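Sulfoquinovosidase (Escherichia coli, PDB 5OHT) hydrolyses sulfoquinovosyl diacylglycerides and simple sulfoquinovosides such as sulfoquinovosyl glycerol, releasing sulfoquinovose for sulfoglycolysis. Local coordinates at residues G401-F406 and L451-A456; V302-K307 and L331-P336; G256-I261 and M533-E538. All coordinates share one frame; numbering follows the deposited sequence.

Contact 1: residues G401-F406 and L451-A456; sequences GWMADF and LFFMRA. With 9VH ([(3~{S},4~{R},5~{R})-4,5-bis(oxidanyl)piperidin-3-yl]methanesulfonic acid), chain D.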
loop_
_atom_site.group_PDB
_atom_site.type_symbol
_atom_site.label_atom_id
_atom_site.label_comp_id
_atom_site.label_asym_id
_atom_site.label_seq_id
_atom_site.Cartn_x
_atom_site.Cartn_y
_atom_site.Cartn_z
ATOM N N GLY A 401 18.512 3.087 6.737
ATOM C CA GLY A 401 17.149 2.655 6.471
ATOM C C GLY A 401 17.025 1.131 6.494
ATOM O O GLY A 401 17.988 0.411 6.810
ATOM N N TRP A 402 15.832 0.645 6.211
ATOM C CA TRP A 402 15.531 -0.762 6.249
ATOM C C TRP A 402 14.126 -1.055 5.640
ATOM O O TRP A 402 13.242 -0.168 5.615
ATOM C CB TRP A 402 15.623 -1.323 7.691
ATOM C CG TRP A 402 14.806 -0.606 8.706
ATOM C CD1 TRP A 402 13.446 -0.791 8.963
ATOM C CD2 TRP A 402 15.239 0.425 9.601
ATOM N NE1 TRP A 402 13.037 0.077 9.953
ATOM C CE2 TRP A 402 14.096 0.868 10.323
ATOM C CE3 TRP A 402 16.477 1.065 9.830
ATOM C CZ2 TRP A 402 14.162 1.877 11.283
ATOM C CZ3 TRP A 402 16.544 2.077 10.770
ATOM C CH2 TRP A 402 15.392 2.479 11.501
ATOM N N MET A 403 13.961 -2.285 5.143
ATOM C CA MET A 403 12.640 -2.872 4.902
ATOM C C MET A 403 11.971 -3.174 6.227
ATOM O O MET A 403 12.570 -3.878 7.061
ATOM C CB MET A 403 12.812 -4.166 4.087
ATOM C CG MET A 403 11.480 -4.851 3.680
ATOM S SD MET A 403 11.635 -6.331 2.650
ATOM C CE MET A 403 11.732 -5.628 1.018
ATOM N N ALA A 404 10.779 -2.569 6.466
ATOM C CA ALA A 404 9.966 -2.881 7.605
ATOM C C ALA A 404 8.735 -3.692 7.129
ATOM O O ALA A 404 7.717 -3.156 6.651
ATOM C CB ALA A 404 9.570 -1.595 8.316
ATOM N N ASP A 405 8.889 -5.013 7.198
ATOM C CA ASP A 405 8.055 -5.973 6.478
ATOM C C ASP A 405 6.880 -6.517 7.269
ATOM O O ASP A 405 6.798 -6.325 8.475
ATOM C CB ASP A 405 9.004 -7.098 6.049
ATOM C CG ASP A 405 8.496 -7.984 4.939
ATOM O OD1 ASP A 405 7.503 -7.700 4.274
ATOM O OD2 ASP A 405 9.137 -9.013 4.729
ATOM N N PHE A 406 5.988 -7.237 6.593
ATOM C CA PHE A 406 4.848 -7.956 7.204
ATOM C C PHE A 406 3.893 -7.013 7.977
ATOM O O PHE A 406 3.834 -5.826 7.683
ATOM C CB PHE A 406 5.328 -9.166 8.077
ATOM C CG PHE A 406 5.902 -10.293 7.258
ATOM C CD1 PHE A 406 5.058 -11.309 6.752
ATOM C CD2 PHE A 406 7.265 -10.400 7.043
ATOM C CE1 PHE A 406 5.584 -12.361 6.030
ATOM C CE2 PHE A 406 7.812 -11.484 6.318
ATOM C CZ PHE A 406 6.976 -12.437 5.793
ATOM N N LEU A 451 15.458 6.277 6.098
ATOM C CA LEU A 451 14.242 5.901 5.334
ATOM C C LEU A 451 13.853 4.423 5.504
ATOM O O LEU A 451 14.629 3.526 5.095
ATOM C CB LEU A 451 14.404 6.211 3.828
ATOM C CG LEU A 451 13.059 5.884 3.103
ATOM C CD1 LEU A 451 11.991 6.954 3.327
ATOM C CD2 LEU A 451 13.145 5.455 1.695
ATOM N N PHE A 452 12.672 4.159 6.076
ATOM C CA PHE A 452 12.123 2.782 6.105
ATOM C C PHE A 452 11.021 2.658 5.094
ATOM O O PHE A 452 10.385 3.666 4.718
ATOM C CB PHE A 452 11.713 2.278 7.513
ATOM C CG PHE A 452 10.623 3.079 8.195
ATOM C CD1 PHE A 452 10.938 4.164 8.967
ATOM C CD2 PHE A 452 9.269 2.758 8.031
ATOM C CE1 PHE A 452 9.965 4.910 9.602
ATOM C CE2 PHE A 452 8.281 3.533 8.659
ATOM C CZ PHE A 452 8.629 4.604 9.465
ATOM N N PHE A 453 10.815 1.409 4.608
ATOM C CA PHE A 453 9.780 1.151 3.626
ATOM C C PHE A 453 8.972 -0.082 3.983
ATOM O O PHE A 453 9.524 -1.083 4.461
ATOM C CB PHE A 453 10.363 1.124 2.172
ATOM C CG PHE A 453 11.576 0.206 1.987
ATOM C CD1 PHE A 453 12.832 0.633 2.329
ATOM C CD2 PHE A 453 11.428 -1.052 1.447
ATOM C CE1 PHE A 453 13.959 -0.166 2.148
ATOM C CE2 PHE A 453 12.556 -1.862 1.277
ATOM C CZ PHE A 453 13.804 -1.416 1.648
ATOM N N MET A 454 7.664 0.031 3.787
ATOM C CA MET A 454 6.617 -0.957 4.220
ATOM C C MET A 454 5.785 -1.481 3.082
ATOM O O MET A 454 5.623 -0.802 2.065
ATOM C CB MET A 454 5.670 -0.327 5.268
ATOM C CG MET A 454 6.392 0.311 6.398
ATOM S SD MET A 454 5.384 0.743 7.833
ATOM C CE MET A 454 4.923 -0.894 8.415
ATOM N N ARG A 455 5.267 -2.707 3.220
ATOM C CA ARG A 455 4.314 -3.271 2.227
ATOM C C ARG A 455 2.880 -3.284 2.755
ATOM O O ARG A 455 1.944 -3.156 1.950
ATOM C CB ARG A 455 4.756 -4.665 1.732
ATOM C CG ARG A 455 4.507 -5.813 2.703
ATOM C CD ARG A 455 4.875 -7.217 2.209
ATOM N NE ARG A 455 4.324 -8.253 3.100
ATOM C CZ ARG A 455 4.507 -9.587 2.921
ATOM N NH1 ARG A 455 5.252 -10.027 1.893
ATOM N NH2 ARG A 455 3.929 -10.477 3.741
ATOM N N ALA A 456 2.709 -3.472 4.076
ATOM C CA ALA A 456 1.383 -3.528 4.705
ATOM C C ALA A 456 1.021 -2.123 5.194
ATOM O O ALA A 456 1.900 -1.249 5.437
ATOM C CB ALA A 456 1.334 -4.492 5.911
HETATM O O1 9VH D . 11.983 -14.549 3.310
HETATM S S1 9VH D . 11.819 -13.572 4.335
HETATM O O2 9VH D . 12.672 -13.550 5.465
HETATM O O3 9VH D . 10.437 -13.668 4.907
HETATM C C1 9VH D . 11.935 -11.936 3.635
HETATM C C2 9VH D . 11.109 -11.659 2.365
HETATM C C3 9VH D . 9.609 -11.729 2.607
HETATM N N1 9VH D . 8.827 -10.477 2.577
HETATM C C4 9VH D . 9.029 -9.702 1.342
HETATM C C5 9VH D . 10.377 -9.941 0.651
HETATM O O4 9VH D . 10.794 -8.782 -0.040
HETATM C C6 9VH D . 11.472 -10.356 1.632
HETATM O O5 9VH D . 12.674 -10.559 0.885
HETATM O O HOH W 1 5.179 -3.972 5.924
#
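Met403 sits on the ring of Phe453 where two neighbouring parallel strands of the family 31 TIM barrel, 401-404 and 451-454, run side by side. Met403 CA lies over one ring face, 3.8 Å from the centroid of the Phe453 ring, and CB reaches the rim at CE2. Phe453 can slide under its neighbour because CG stands between its own backbone N and carbonyl carbon (chi1 51°), which folds the ring back against strand 401-404. The face carrying Trp402 and Ala404 is built the other way: Phe452 CB is the bump, pressed on the pyrrole part of the indole 3.5 Å from Trp402 NE1, while the two rings are inclined by only 12° yet so offset that they hardly overlap. NE1 itself bonds to Asn437. Ala404 CB is a small knob between Phe452 CD2 and Met454 CG. Between these layers Ala404 N donates to Phe453 O at 2.8 Å, and Phe453 N to Trp402 O at 3.1 Å.

Further along, a water bonded to Ala404 O, Phe406 O and Arg455 N bridges the diverging backbones. The extended Arg455 runs alongside Phe406, its CZ 4.5 Å from the ring centroid of Phe406 in a cation-pi contact over the face. Asp405 OD1 lies above the guanidinium, 3.4 Å from Arg455 NE, a pairing of charges alone; NE forms a salt bridge with Glu408. This charge and a weak bond from Phe406 N to OD1 probably keep the nucleophile's carboxylate turned so that Asp405 OD2 meets N1 of the bound iminosugar sulfonate, 2.6 Å away.

Contact 2: residues V302-K307 and L331-P336; sequences VMWNWK and LAYINP. With 9VH ([(3~{S},4~{R},5~{R})-4,5-bis(oxidanyl)piperidin-3-yl]methanesulfonic acid), chain D.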
loop_
_atom_site.group_PDB
_atom_site.type_symbol
_atom_site.label_atom_id
_atom_site.label_comp_id
_atom_site.label_asym_id
_atom_site.label_seq_id
_atom_site.Cartn_x
_atom_site.Cartn_y
_atom_site.Cartn_z
ATOM N N VAL A 302 15.429 -14.780 5.483
ATOM C CA VAL A 302 16.176 -14.115 6.531
ATOM C C VAL A 302 16.007 -14.913 7.876
ATOM O O VAL A 302 14.979 -15.571 8.098
ATOM C CB VAL A 302 15.652 -12.691 6.724
ATOM C CG1 VAL A 302 16.385 -11.992 7.845
ATOM C CG2 VAL A 302 15.740 -11.914 5.404
ATOM N N MET A 303 17.024 -14.827 8.737
ATOM C CA MET A 303 16.942 -15.346 10.131
ATOM C C MET A 303 16.256 -14.305 10.987
ATOM O O MET A 303 16.842 -13.236 11.204
ATOM C CB MET A 303 18.344 -15.671 10.731
ATOM C CG MET A 303 18.267 -16.216 12.174
ATOM S SD MET A 303 17.065 -17.575 12.425
ATOM C CE MET A 303 17.805 -18.876 11.518
ATOM N N TRP A 304 15.047 -14.581 11.468
ATOM C CA TRP A 304 14.253 -13.539 12.153
ATOM C C TRP A 304 14.675 -13.369 13.611
ATOM O O TRP A 304 13.900 -13.689 14.541
ATOM C CB TRP A 304 12.735 -13.840 12.063
ATOM C CG TRP A 304 12.140 -13.841 10.624
ATOM C CD1 TRP A 304 12.812 -13.683 9.431
ATOM C CD2 TRP A 304 10.756 -14.020 10.286
ATOM N NE1 TRP A 304 11.916 -13.723 8.380
ATOM C CE2 TRP A 304 10.650 -13.949 8.874
ATOM C CE3 TRP A 304 9.587 -14.227 11.047
ATOM C CZ2 TRP A 304 9.436 -14.059 8.224
ATOM C CZ3 TRP A 304 8.358 -14.367 10.381
ATOM C CH2 TRP A 304 8.300 -14.290 8.981
ATOM N N ASN A 305 15.897 -12.828 13.817
ATOM C CA ASN A 305 16.358 -12.377 15.128
ATOM C C ASN A 305 17.139 -11.095 14.909
ATOM O O ASN A 305 18.158 -11.113 14.234
ATOM C CB ASN A 305 17.237 -13.478 15.773
ATOM C CG ASN A 305 17.470 -13.217 17.259
ATOM O OD1 ASN A 305 16.533 -13.224 18.041
ATOM N ND2 ASN A 305 18.717 -12.979 17.632
ATOM N N TRP A 306 16.640 -9.967 15.415
ATOM C CA TRP A 306 17.030 -8.636 14.926
ATOM C C TRP A 306 18.289 -8.054 15.586
ATOM O O TRP A 306 18.263 -7.024 16.295
ATOM C CB TRP A 306 15.823 -7.648 14.942
ATOM C CG TRP A 306 14.565 -8.361 14.468
ATOM C CD1 TRP A 306 13.432 -8.568 15.193
ATOM C CD2 TRP A 306 14.360 -9.012 13.217
ATOM N NE1 TRP A 306 12.516 -9.279 14.462
ATOM C CE2 TRP A 306 13.059 -9.585 13.248
ATOM C CE3 TRP A 306 15.135 -9.172 12.074
ATOM C CZ2 TRP A 306 12.512 -10.257 12.180
ATOM C CZ3 TRP A 306 14.596 -9.866 11.014
ATOM C CH2 TRP A 306 13.276 -10.365 11.058
ATOM N N LYS A 307 19.382 -8.780 15.350
ATOM C CA LYS A 307 20.707 -8.442 15.847
ATOM C C LYS A 307 21.705 -8.701 14.704
ATOM O O LYS A 307 21.633 -9.732 14.048
ATOM C CB LYS A 307 21.054 -9.346 17.031
ATOM C CG LYS A 307 20.305 -9.002 18.284
ATOM C CD LYS A 307 20.369 -10.108 19.337
ATOM C CE LYS A 307 19.679 -9.688 20.645
ATOM N NZ LYS A 307 19.205 -10.902 21.348
ATOM N N LEU A 331 21.345 -0.342 4.259
ATOM C CA LEU A 331 19.952 -0.625 4.669
ATOM C C LEU A 331 19.766 -2.105 5.029
ATOM O O LEU A 331 20.313 -2.976 4.378
ATOM C CB LEU A 331 18.942 -0.251 3.539
ATOM C CG LEU A 331 18.886 1.251 3.166
ATOM C CD1 LEU A 331 19.999 1.592 2.171
ATOM C CD2 LEU A 331 17.480 1.637 2.575
ATOM N N ALA A 332 18.972 -2.345 6.065
ATOM C CA ALA A 332 18.796 -3.665 6.647
ATOM C C ALA A 332 17.306 -4.166 6.515
ATOM O O ALA A 332 16.623 -3.835 5.517
ATOM C CB ALA A 332 19.267 -3.602 8.097
ATOM N N TYR A 333 16.847 -4.969 7.477
ATOM C CA TYR A 333 15.552 -5.681 7.407
ATOM C C TYR A 333 15.053 -5.942 8.831
ATOM O O TYR A 333 15.821 -6.482 9.664
ATOM C CB TYR A 333 15.688 -7.014 6.622
ATOM C CG TYR A 333 14.417 -7.853 6.565
ATOM C CD1 TYR A 333 14.010 -8.642 7.655
ATOM C CD2 TYR A 333 13.508 -7.747 5.478
ATOM C CE1 TYR A 333 12.804 -9.325 7.644
ATOM C CE2 TYR A 333 12.298 -8.427 5.488
ATOM C CZ TYR A 333 11.938 -9.198 6.593
ATOM O OH TYR A 333 10.760 -9.879 6.595
ATOM N N ILE A 334 13.779 -5.634 9.111
ATOM C CA ILE A 334 13.088 -6.069 10.329
ATOM C C ILE A 334 11.565 -6.359 10.052
ATOM O O ILE A 334 10.988 -5.847 9.033
ATOM C CB ILE A 334 13.279 -5.067 11.448
ATOM C CG1 ILE A 334 12.756 -5.594 12.814
ATOM C CG2 ILE A 334 12.625 -3.713 11.128
ATOM C CD1 ILE A 334 13.283 -4.778 13.971
ATOM N N ASN A 335 10.959 -7.219 10.867
ATOM C CA ASN A 335 9.509 -7.435 10.929
ATOM C C ASN A 335 9.087 -7.543 12.387
ATOM O O ASN A 335 9.969 -7.607 13.283
ATOM C CB ASN A 335 9.033 -8.554 9.962
ATOM C CG ASN A 335 9.298 -9.960 10.477
ATOM O OD1 ASN A 335 9.028 -10.263 11.634
ATOM N ND2 ASN A 335 9.822 -10.830 9.589
ATOM N N PRO A 336 7.754 -7.491 12.681
ATOM C CA PRO A 336 7.299 -7.478 14.092
ATOM C C PRO A 336 7.099 -8.851 14.748
ATOM O O PRO A 336 6.350 -8.978 15.774
ATOM C CB PRO A 336 5.993 -6.683 13.993
ATOM C CG PRO A 336 5.440 -7.075 12.706
ATOM C CD PRO A 336 6.609 -7.366 11.769
HETATM O O1 9VH D . 11.983 -14.549 3.310
HETATM S S1 9VH D . 11.819 -13.572 4.335
HETATM O O2 9VH D . 12.672 -13.550 5.465
HETATM O O3 9VH D . 10.437 -13.668 4.907
HETATM C C1 9VH D . 11.935 -11.936 3.635
HETATM C C2 9VH D . 11.109 -11.659 2.365
HETATM C C3 9VH D . 9.609 -11.729 2.607
HETATM N N1 9VH D . 8.827 -10.477 2.577
HETATM C C4 9VH D . 9.029 -9.702 1.342
HETATM C C5 9VH D . 10.377 -9.941 0.651
HETATM O O4 9VH D . 10.794 -8.782 -0.040
HETATM C C6 9VH D . 11.472 -10.356 1.632
HETATM O O5 9VH D . 12.674 -10.559 0.885
#
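Part of the sulfonate pocket is built here, where the loop 302-307 folds over the end of barrel strand 329-334; Arg301, just before the loop, is also hydrogen-bonded to the ligand. Val302 N and Trp304 NE1 both donate to the same sulfonate oxygen, O2 of the ligand, the indole bond being 3.0 Å from NE1 to O2 and almost straight at 175°. O2 meets Trp304 at the ring edge, in plane, whereas Asn335 comes over a face: ND2 stands above the centre of the indole, 3.3 Å from Trp304 CE2, with amide and ring planes 81° apart. Both ends of the amide are held: the same ND2 donates to Tyr333 OH at 3.3 Å, in the amide plane, and Asn335 OD1 accepts from Tyr337 N.

Trp306 wedges in behind. Ile334 CG1, placed opposite its own backbone N across the CA-CB bond (chi1 -171°), lies over the five-membered ring, 3.7 Å from the centroid of that ring of Trp306. The far corner of the indole, Trp306 CH2, abuts the edge of Tyr333 at CE1, 3.6 Å away, while CZ2 meets Asn335 OD1; NE1 is spent on Tyr337 O. Replacing Trp306 by an alanine would probably open a gap against Ile334 CG1 and the Tyr333 edge and leave Tyr337 O without its indole donor. Val302 CG2 lies over one face of the Tyr333 ring.

Tyr333 OH, which accepts the Asn335 N-H, is also hydrogen-bonded to Asp405. The indole that binds the sulfonate is thus linked by packing to an amide, and by hydrogen bonds through that amide and a phenol to the nucleophile, which is consistent with a shared, rigid pocket wall.

Contact 3: residues G256-I261 and M533-E538; sequences GVTLGI and MMRTHE. With 9VH ([(3~{S},4~{R},5~{R})-4,5-bis(oxidanyl)piperidin-3-yl]methanesulfonic acid), chain D.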
loop_
_atom_site.group_PDB
_atom_site.type_symbol
_atom_site.label_atom_id
_atom_site.label_comp_id
_atom_site.label_asym_id
_atom_site.label_seq_id
_atom_site.Cartn_x
_atom_site.Cartn_y
_atom_site.Cartn_z
ATOM N N GLY A 256 20.846 7.605 -6.681
ATOM C CA GLY A 256 21.154 6.452 -7.543
ATOM C C GLY A 256 20.277 5.251 -7.150
ATOM O O GLY A 256 19.258 5.468 -6.525
ATOM N N VAL A 257 20.741 4.037 -7.511
ATOM C CA VAL A 257 20.073 2.785 -7.207
ATOM C C VAL A 257 20.605 2.159 -5.906
ATOM O O VAL A 257 21.834 2.260 -5.576
ATOM C CB VAL A 257 20.175 1.777 -8.360
ATOM C CG1 VAL A 257 21.621 1.346 -8.636
ATOM C CG2 VAL A 257 19.233 0.545 -8.138
ATOM N N THR A 258 19.683 1.562 -5.141
ATOM C CA THR A 258 20.022 0.827 -3.915
ATOM C C THR A 258 20.102 -0.639 -4.349
ATOM O O THR A 258 19.098 -1.209 -4.828
ATOM C CB THR A 258 19.004 1.049 -2.777
ATOM O OG1 THR A 258 19.071 2.426 -2.315
ATOM C CG2 THR A 258 19.285 0.119 -1.561
ATOM N N LEU A 259 21.271 -1.240 -4.194
ATOM C CA LEU A 259 21.521 -2.595 -4.700
ATOM C C LEU A 259 21.110 -3.622 -3.630
ATOM O O LEU A 259 21.658 -3.602 -2.504
ATOM C CB LEU A 259 23.017 -2.778 -5.033
ATOM C CG LEU A 259 23.676 -1.896 -6.121
ATOM C CD1 LEU A 259 25.193 -2.194 -6.231
ATOM C CD2 LEU A 259 23.060 -2.061 -7.483
ATOM N N GLY A 260 20.210 -4.530 -3.987
ATOM C CA GLY A 260 19.834 -5.647 -3.134
ATOM C C GLY A 260 20.868 -6.776 -3.293
ATOM O O GLY A 260 21.063 -7.352 -4.403
ATOM N N ILE A 261 21.538 -7.073 -2.189
ATOM C CA ILE A 261 22.672 -8.030 -2.190
ATOM C C ILE A 261 22.574 -8.878 -0.898
ATOM O O ILE A 261 22.241 -8.348 0.150
ATOM C CB ILE A 261 24.044 -7.297 -2.228
ATOM C CG1 ILE A 261 24.178 -6.348 -3.435
ATOM C CG2 ILE A 261 25.163 -8.348 -2.304
ATOM C CD1 ILE A 261 25.287 -5.293 -3.309
ATOM N N MET A 533 11.982 6.146 -6.204
ATOM C CA MET A 533 13.046 5.331 -5.565
ATOM C C MET A 533 13.372 4.117 -6.409
ATOM O O MET A 533 12.446 3.449 -6.868
ATOM C CB MET A 533 12.576 4.906 -4.157
ATOM C CG MET A 533 13.643 4.067 -3.396
ATOM S SD MET A 533 13.139 3.882 -1.652
ATOM C CE MET A 533 14.378 2.672 -1.225
ATOM N N MET A 534 14.679 3.858 -6.598
ATOM C CA MET A 534 15.193 2.735 -7.323
ATOM C C MET A 534 15.872 1.744 -6.371
ATOM O O MET A 534 16.834 2.106 -5.726
ATOM C CB MET A 534 16.203 3.142 -8.399
ATOM C CG MET A 534 15.670 4.051 -9.517
ATOM S SD MET A 534 16.811 4.328 -10.934
ATOM C CE MET A 534 16.800 2.725 -11.735
ATOM N N ARG A 535 15.366 0.500 -6.297
ATOM C CA ARG A 535 15.944 -0.508 -5.394
ATOM C C ARG A 535 15.732 -1.861 -6.022
ATOM O O ARG A 535 14.600 -2.133 -6.453
ATOM C CB ARG A 535 15.293 -0.488 -4.012
ATOM C CG ARG A 535 15.760 -1.619 -3.067
ATOM C CD ARG A 535 14.947 -1.693 -1.775
ATOM N NE ARG A 535 13.478 -1.812 -1.992
ATOM C CZ ARG A 535 12.882 -2.935 -2.366
ATOM N NH1 ARG A 535 13.570 -4.063 -2.567
ATOM N NH2 ARG A 535 11.561 -2.954 -2.567
ATOM N N THR A 536 16.801 -2.699 -6.073
ATOM C CA THR A 536 16.682 -4.050 -6.627
ATOM C C THR A 536 16.404 -5.125 -5.555
ATOM O O THR A 536 16.464 -4.858 -4.347
ATOM C CB THR A 536 17.957 -4.459 -7.441
ATOM O OG1 THR A 536 19.045 -4.722 -6.563
ATOM C CG2 THR A 536 18.327 -3.444 -8.503
ATOM N N HIS A 537 16.115 -6.338 -6.018
ATOM C CA HIS A 537 15.863 -7.518 -5.148
ATOM C C HIS A 537 16.397 -8.775 -5.854
ATOM O O HIS A 537 16.196 -8.958 -7.029
ATOM C CB HIS A 537 14.314 -7.680 -4.848
ATOM C CG HIS A 537 13.989 -8.425 -3.578
ATOM N ND1 HIS A 537 14.744 -9.494 -3.113
ATOM C CD2 HIS A 537 13.024 -8.201 -2.636
ATOM C CE1 HIS A 537 14.274 -9.865 -1.927
ATOM N NE2 HIS A 537 13.240 -9.079 -1.596
ATOM N N GLU A 538 17.161 -9.604 -5.138
ATOM C CA GLU A 538 17.578 -10.922 -5.717
ATOM C C GLU A 538 16.443 -11.919 -5.986
ATOM O O GLU A 538 16.538 -12.752 -6.929
ATOM C CB GLU A 538 18.636 -11.591 -4.792
ATOM C CG GLU A 538 19.965 -10.835 -4.764
ATOM C CD GLU A 538 21.087 -11.583 -3.961
ATOM O OE1 GLU A 538 20.764 -12.500 -3.175
ATOM O OE2 GLU A 538 22.303 -11.186 -4.111
HETATM O O1 9VH D . 11.983 -14.549 3.310
HETATM S S1 9VH D . 11.819 -13.572 4.335
HETATM O O2 9VH D . 12.672 -13.550 5.465
HETATM O O3 9VH D . 10.437 -13.668 4.907
HETATM C C1 9VH D . 11.935 -11.936 3.635
HETATM C C2 9VH D . 11.109 -11.659 2.365
HETATM C C3 9VH D . 9.609 -11.729 2.607
HETATM N N1 9VH D . 8.827 -10.477 2.577
HETATM C C4 9VH D . 9.029 -9.702 1.342
HETATM C C5 9VH D . 10.377 -9.941 0.651
HETATM O O4 9VH D . 10.794 -8.782 -0.040
HETATM C C6 9VH D . 11.472 -10.356 1.632
HETATM O O5 9VH D . 12.674 -10.559 0.885
HETATM O O HOH W 2 16.839 5.485 -5.168
HETATM O O HOH W 3 19.220 -7.369 -6.539
HETATM O O HOH W 4 22.931 -9.231 -5.812
#
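Strand 257-260, first of the parallel strands of the TIM barrel, is joined here to the short, weakly bonded strand 535-536, so that the chain's last barrel strand closes on its first. Thr258 bridges to Arg535: Thr258 N donates to Met534 O at 3.0 Å, and Thr258 O accepts from Thr536 N, also at 3.0 Å. The next link is made by a side chain. With OG1 tucked between its own backbone N and carbonyl carbon (chi1 73°), Thr536 takes the Gly260 N-H at 2.8 Å from N to OG1. Glycine suits this spot, since a beta carbon would run into Thr536 O. Two waters extend the seam, one joining Gly260 O to Thr536 OG1, the other joining the same Gly260 O to Glu538 OE2. Val257 CG2 closes the apolar side, 4.0 Å from Met534 CB and 4.1 Å from Thr536 CG2.

His537 turns off this seam to the ligand, where NE2 meets both ring hydroxyls, O4 and O5, each 2.9 Å from NE2. Arg535 likewise leaves the seam, forming a salt bridge with Asp504 and cation-pi contacts with Trp469 and Trp286. Around the pair, helix 552-567 packs on Val257, Met534 and Thr536, helix 265-277 lies against Leu259 and Ile261, and strand 451-454 touches Met533 and Arg535 through Leu451 and Phe453.

How the contacts relate
All three contacts belong to one TIM barrel and meet around the same ligand: contact 1 supplies the nucleophile at its ring nitrogen, contact 2 the sulfonate grip, contact 3 a histidine at its hydroxyls. Contacts 1 and 2, with centres about 11 Å apart, join through neighbouring strands 401-404 and 329-334; Asp405 OD2 lies 2.6 Å from Tyr333 OH, and Asp405 N lies 2.9 Å from Ile334 O. Contact 3 is centred about 14 Å from contact 1 and about 18 Å from contact 2. It touches contact 1 where Phe453 CE2 packs 3.4 Å from Arg535 NE, and in sequence its loop encloses both others.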